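Local coordinates for protein fimbrium subunit Fim1C (Bacteroides vulgatus, PDB 4QB7) that is probably a component of the fimbrial tip, part of the cell-surface filaments that mediate adhesion and biofilm formation, at residues P98-S101 with T107-K110; D179-T184 with S253-A258. All coordinates share one frame; numbering follows the deposited sequence.

Interaction 1 (P98-S101 with T107-K110); sequences PYES and TDQK. With SO4 (sulfate ion), chain P.
Gln-109 reaches from 107-110 back across the loop to Pro-98, Tyr-99 and Glu-100, and its side chain can be followed atom by atom. CB lies beside the carboxylate of Glu-100. With CG anti to the carbonyl carbon and the chain bent at the next bond (chi2 -64°), CG comes up against the carbonyl oxygen of Tyr-99, and the amide turns back along the CB-CG edge of Pro-98. CD and OE1 lie against CG of that proline, Gln-109 OE1 at 3.4 Å from Pro-98 CG. NE2 of Gln-109 then donates to Tyr-99 O at 2.9 Å, with the oxygen close to the amide plane of Gln-109 but NE2 tilted 35° from the carbonyl plane of Tyr-99. Opposing this side chain, Glu-100 sends its carboxylate to the backbone. Glu-100 OE1 accepts from Gln-109 N at 2.7 Å, on the syn side but somewhat out of the carboxylate plane, while Glu-100 OE2 uses its syn lone pair for Asp-108 N at 3.1 Å and also takes Lys-102 N. Asp-108 answers in kind: its OD2 receives Ser-101 OG on the syn side and, from above the carboxylate plane, Ser-101 N at 2.9 Å. A water donates both to this OD2 and to Tyr-99 O, closing a small circuit. Tyr-99 points away from 107-110; its hydroxyl donates to a sulfate, probably from the crystallisation liquor, while its ring stacks on His-68. Reciprocal side-chain-to-backbone bonds thus link the two ends of a loop that has no regular structure. Glu-100 OE2 and Asp-108 OD2 are 3.8 Å apart, so the two acids would tend to raise each other's affinity for a proton, and the several N-H and O-H donors round them probably offset this.

Interaction 2 (D179-T184 with S253-A258); sequences DVNLGT and SDDQNA. With SO4 (sulfate ion), chain B.
Asp-255 and Asn-181 form the main pair between these loops, touching by van der Waals contact, with no direct hydrogen bond between the segments. The first torsion of Asp-255, 66°, sets CG between its own backbone N and carbonyl carbon and so lays the carboxylate alongside the backbone of Asn-181. Asp-255 OD1 sits 3.6 Å from Asn-181 CB, CB of Asp-255 rests against Val-180 O, and the amide and carboxylate planes stand 48° apart. A smaller apolar contact lies beside it, where Leu-182 CD1 meets Ser-253 CB at 4.0 Å. Polar links between the segments go through water. One water donates to Asp-255 OD2 at 2.9 Å and accepts from Asn-181 ND2; another donates to the same OD2 and, weakly, to Asp-179 O. A third accepts from Leu-182 N and donates to Ser-253 O at 2.7 Å. With an alanine here in place of Asp-255, both waters on OD2 would probably lose their acceptor, and the side of Asn-181 would be left without the carboxylate packed against it. Each loop is also shaped from within: Gly-183 N donates to Asn-181 OD1 at 2.8 Å, and Gln-256 N to Asp-254 OD1 at 3.0 Å, both Asx turns. At the far end Ala-258 N and Lys-177 NZ hold a sulfate, probably from the crystallisation liquor. Ser-253 OG is bonded to Asn-251 and to Ile-188 N. As to setting, 179-184 leads from strand 159-178 to strand 186-196; the loop 253-258 leads from strand 250-251 to strand 259-270. Since 186-196 pairs with 250-251 and 159-178 with 259-270, the two loops pass between the same two sheets in opposite directions, while Leu-182 packs on Ile-188 and Met-333.

In the fold
From the N terminus, the chain runs through strand 90-97 of the mixed sheet into interaction 1, which closes a short loop with five residues between its segments before strand 111-113 enters a different, antiparallel sheet. Interaction 2 opens only later, after strand 159-178, and closes a far wider loop of 68 residues that carries strands 186-196 and 250-251 before the chain returns through 259-270 to the mixed sheet. The two contacts therefore follow one another in series, neither nesting nor crossing. Their centres are about 44 Å apart, on opposite sides of the chain's centre. Interaction 1 shapes one local exit from the mixed sheet, whereas interaction 2 joins an exit to a re-entry.

Interaction 1 (P98-S101 with T107-K110)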
# COMPACT_ATOMS: atom_id res chain seq x y z
N PRO A 98 -8.90 -0.19 6.14
CA PRO A 98 -10.25 -0.75 6.38
C PRO A 98 -10.47 -0.97 7.87
O PRO A 98 -9.51 -1.13 8.61
CB PRO A 98 -10.23 -2.06 5.58
CG PRO A 98 -8.80 -2.48 5.62
CD PRO A 98 -8.01 -1.21 5.55
N TYR A 99 -11.73 -0.94 8.33
CA TYR A 99 -12.05 -1.11 9.74
C TYR A 99 -11.62 -2.48 10.29
O TYR A 99 -11.79 -3.50 9.63
CB TYR A 99 -13.55 -0.92 9.93
CG TYR A 99 -14.04 -1.16 11.33
CD1 TYR A 99 -13.95 -0.18 12.31
CD2 TYR A 99 -14.69 -2.35 11.66
CE1 TYR A 99 -14.41 -0.40 13.60
CE2 TYR A 99 -15.20 -2.57 12.94
CZ TYR A 99 -15.04 -1.60 13.91
OH TYR A 99 -15.54 -1.80 15.18
N GLU A 100 -11.09 -2.49 11.52
CA GLU A 100 -10.67 -3.68 12.27
C GLU A 100 -11.67 -3.95 13.40
O GLU A 100 -11.76 -3.13 14.32
CB GLU A 100 -9.24 -3.46 12.82
CG GLU A 100 -8.68 -4.60 13.64
CD GLU A 100 -8.66 -5.95 12.95
OE1 GLU A 100 -7.83 -6.12 12.04
OE2 GLU A 100 -9.50 -6.80 13.30
N SER A 101 -12.43 -5.05 13.34
CA SER A 101 -13.44 -5.33 14.39
C SER A 101 -12.82 -5.94 15.66
O SER A 101 -13.45 -5.91 16.71
CB SER A 101 -14.56 -6.21 13.87
OG SER A 101 -14.08 -7.48 13.47
N THR A 107 -7.42 -9.46 13.83
CA THR A 107 -7.99 -10.62 13.13
C THR A 107 -8.33 -10.30 11.67
O THR A 107 -7.92 -11.03 10.77
CB THR A 107 -9.25 -11.08 13.90
OG1 THR A 107 -8.90 -11.32 15.25
CG2 THR A 107 -9.88 -12.31 13.30
N ASP A 108 -9.09 -9.22 11.45
CA ASP A 108 -9.58 -8.83 10.14
C ASP A 108 -8.51 -8.30 9.20
O ASP A 108 -8.44 -8.77 8.06
CB ASP A 108 -10.67 -7.74 10.29
CG ASP A 108 -11.87 -8.06 11.16
OD1 ASP A 108 -12.00 -9.23 11.60
OD2 ASP A 108 -12.71 -7.15 11.38
N GLN A 109 -7.74 -7.29 9.63
CA GLN A 109 -6.82 -6.57 8.75
C GLN A 109 -5.36 -6.65 9.13
O GLN A 109 -4.53 -6.10 8.40
CB GLN A 109 -7.22 -5.07 8.72
CG GLN A 109 -8.72 -4.76 8.69
CD GLN A 109 -9.46 -5.24 7.46
OE1 GLN A 109 -8.88 -5.73 6.48
NE2 GLN A 109 -10.78 -5.05 7.45
N LYS A 110 -5.04 -7.31 10.26
CA LYS A 110 -3.70 -7.38 10.86
C LYS A 110 -3.31 -5.97 11.34
O LYS A 110 -2.15 -5.57 11.23
CB LYS A 110 -2.64 -8.04 9.95
CG LYS A 110 -2.83 -9.52 9.83
CD LYS A 110 -1.70 -10.15 9.03
CE LYS A 110 -1.79 -11.66 8.99
NZ LYS A 110 -1.62 -12.27 10.35
S SO4 P . -18.00 -4.15 15.56
O1 SO4 P . -16.84 -3.64 16.31
O2 SO4 P . -18.99 -3.07 15.31
O3 SO4 P . -17.57 -4.70 14.28
O4 SO4 P . -18.59 -5.22 16.36
O HOH W 1 -13.66 -5.62 9.35

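Interaction 2 (D179-T184 with S253-A258)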
# COMPACT_ATOMS: atom_id res chain seq x y z
N ASP A 179 15.98 -4.20 -25.27
CA ASP A 179 16.48 -2.87 -25.68
C ASP A 179 16.40 -2.66 -27.21
O ASP A 179 16.54 -1.54 -27.68
CB ASP A 179 17.91 -2.58 -25.16
CG ASP A 179 19.01 -3.50 -25.68
OD1 ASP A 179 18.70 -4.69 -25.96
OD2 ASP A 179 20.18 -3.06 -25.72
N VAL A 180 16.18 -3.74 -27.96
CA VAL A 180 16.09 -3.75 -29.42
C VAL A 180 14.89 -4.59 -29.86
O VAL A 180 14.41 -5.45 -29.11
CB VAL A 180 17.40 -4.28 -30.11
CG1 VAL A 180 18.58 -3.37 -29.85
CG2 VAL A 180 17.72 -5.71 -29.71
N ASN A 181 14.45 -4.37 -31.11
CA ASN A 181 13.40 -5.16 -31.74
C ASN A 181 14.00 -6.54 -32.00
O ASN A 181 15.07 -6.64 -32.60
CB ASN A 181 12.95 -4.46 -33.02
CG ASN A 181 11.76 -5.07 -33.71
OD1 ASN A 181 11.66 -6.29 -33.93
ND2 ASN A 181 10.88 -4.21 -34.18
N LEU A 182 13.32 -7.59 -31.55
CA LEU A 182 13.75 -8.99 -31.64
C LEU A 182 13.40 -9.63 -32.96
O LEU A 182 13.77 -10.79 -33.20
CB LEU A 182 13.11 -9.79 -30.51
CG LEU A 182 13.27 -9.32 -29.07
CD1 LEU A 182 12.51 -10.24 -28.15
CD2 LEU A 182 14.75 -9.29 -28.66
N GLY A 183 12.71 -8.90 -33.82
CA GLY A 183 12.32 -9.44 -35.11
C GLY A 183 11.14 -10.36 -34.97
O GLY A 183 10.38 -10.25 -34.01
N THR A 184 10.97 -11.28 -35.92
CA THR A 184 9.79 -12.13 -35.94
C THR A 184 10.03 -13.51 -35.31
O THR A 184 9.08 -14.15 -34.87
CB THR A 184 9.30 -12.29 -37.40
OG1 THR A 184 10.33 -12.86 -38.23
CG2 THR A 184 8.79 -10.99 -37.99
N SER A 253 8.07 -9.21 -25.34
CA SER A 253 8.88 -8.98 -26.57
C SER A 253 8.80 -7.58 -27.22
O SER A 253 9.67 -7.27 -28.03
CB SER A 253 8.53 -10.01 -27.63
OG SER A 253 8.48 -11.31 -27.06
N ASP A 254 7.79 -6.75 -26.88
CA ASP A 254 7.61 -5.42 -27.46
C ASP A 254 8.71 -4.45 -26.98
O ASP A 254 8.78 -4.14 -25.79
CB ASP A 254 6.22 -4.87 -27.10
CG ASP A 254 5.71 -3.71 -27.94
OD1 ASP A 254 6.55 -3.01 -28.59
OD2 ASP A 254 4.48 -3.47 -27.94
N ASP A 255 9.53 -3.96 -27.89
CA ASP A 255 10.64 -3.06 -27.57
C ASP A 255 10.19 -1.59 -27.49
O ASP A 255 10.91 -0.75 -26.94
CB ASP A 255 11.74 -3.20 -28.63
CG ASP A 255 11.33 -2.74 -30.01
OD1 ASP A 255 10.46 -3.42 -30.63
OD2 ASP A 255 11.86 -1.69 -30.47
N GLN A 256 9.01 -1.31 -28.06
CA GLN A 256 8.44 0.04 -28.14
C GLN A 256 7.70 0.42 -26.86
O GLN A 256 7.90 1.54 -26.38
CB GLN A 256 7.53 0.18 -29.36
CG GLN A 256 8.29 0.28 -30.70
CD GLN A 256 9.25 1.46 -30.75
OE1 GLN A 256 10.47 1.31 -30.63
NE2 GLN A 256 8.70 2.68 -30.88
N ASN A 257 6.91 -0.51 -26.28
CA ASN A 257 6.16 -0.33 -25.02
C ASN A 257 6.39 -1.51 -24.12
O ASN A 257 6.06 -2.64 -24.49
CB ASN A 257 4.65 -0.17 -25.27
CG ASN A 257 4.30 0.81 -26.34
OD1 ASN A 257 4.42 2.02 -26.15
ND2 ASN A 257 3.89 0.29 -27.51
N ALA A 258 6.96 -1.25 -22.92
CA ALA A 258 7.24 -2.25 -21.91
C ALA A 258 5.95 -2.93 -21.50
O ALA A 258 4.94 -2.25 -21.36
CB ALA A 258 7.92 -1.62 -20.71
S SO4 B . 7.84 2.28 -21.52
O1 SO4 B . 6.97 2.94 -22.49
O2 SO4 B . 8.81 3.22 -20.96
O3 SO4 B . 7.01 1.73 -20.44
O4 SO4 B . 8.53 1.23 -22.26
O HOH W 2 14.12 0.08 -29.59
O HOH W 3 11.13 -1.20 -33.28
O HOH W 4 10.35 -7.09 -30.60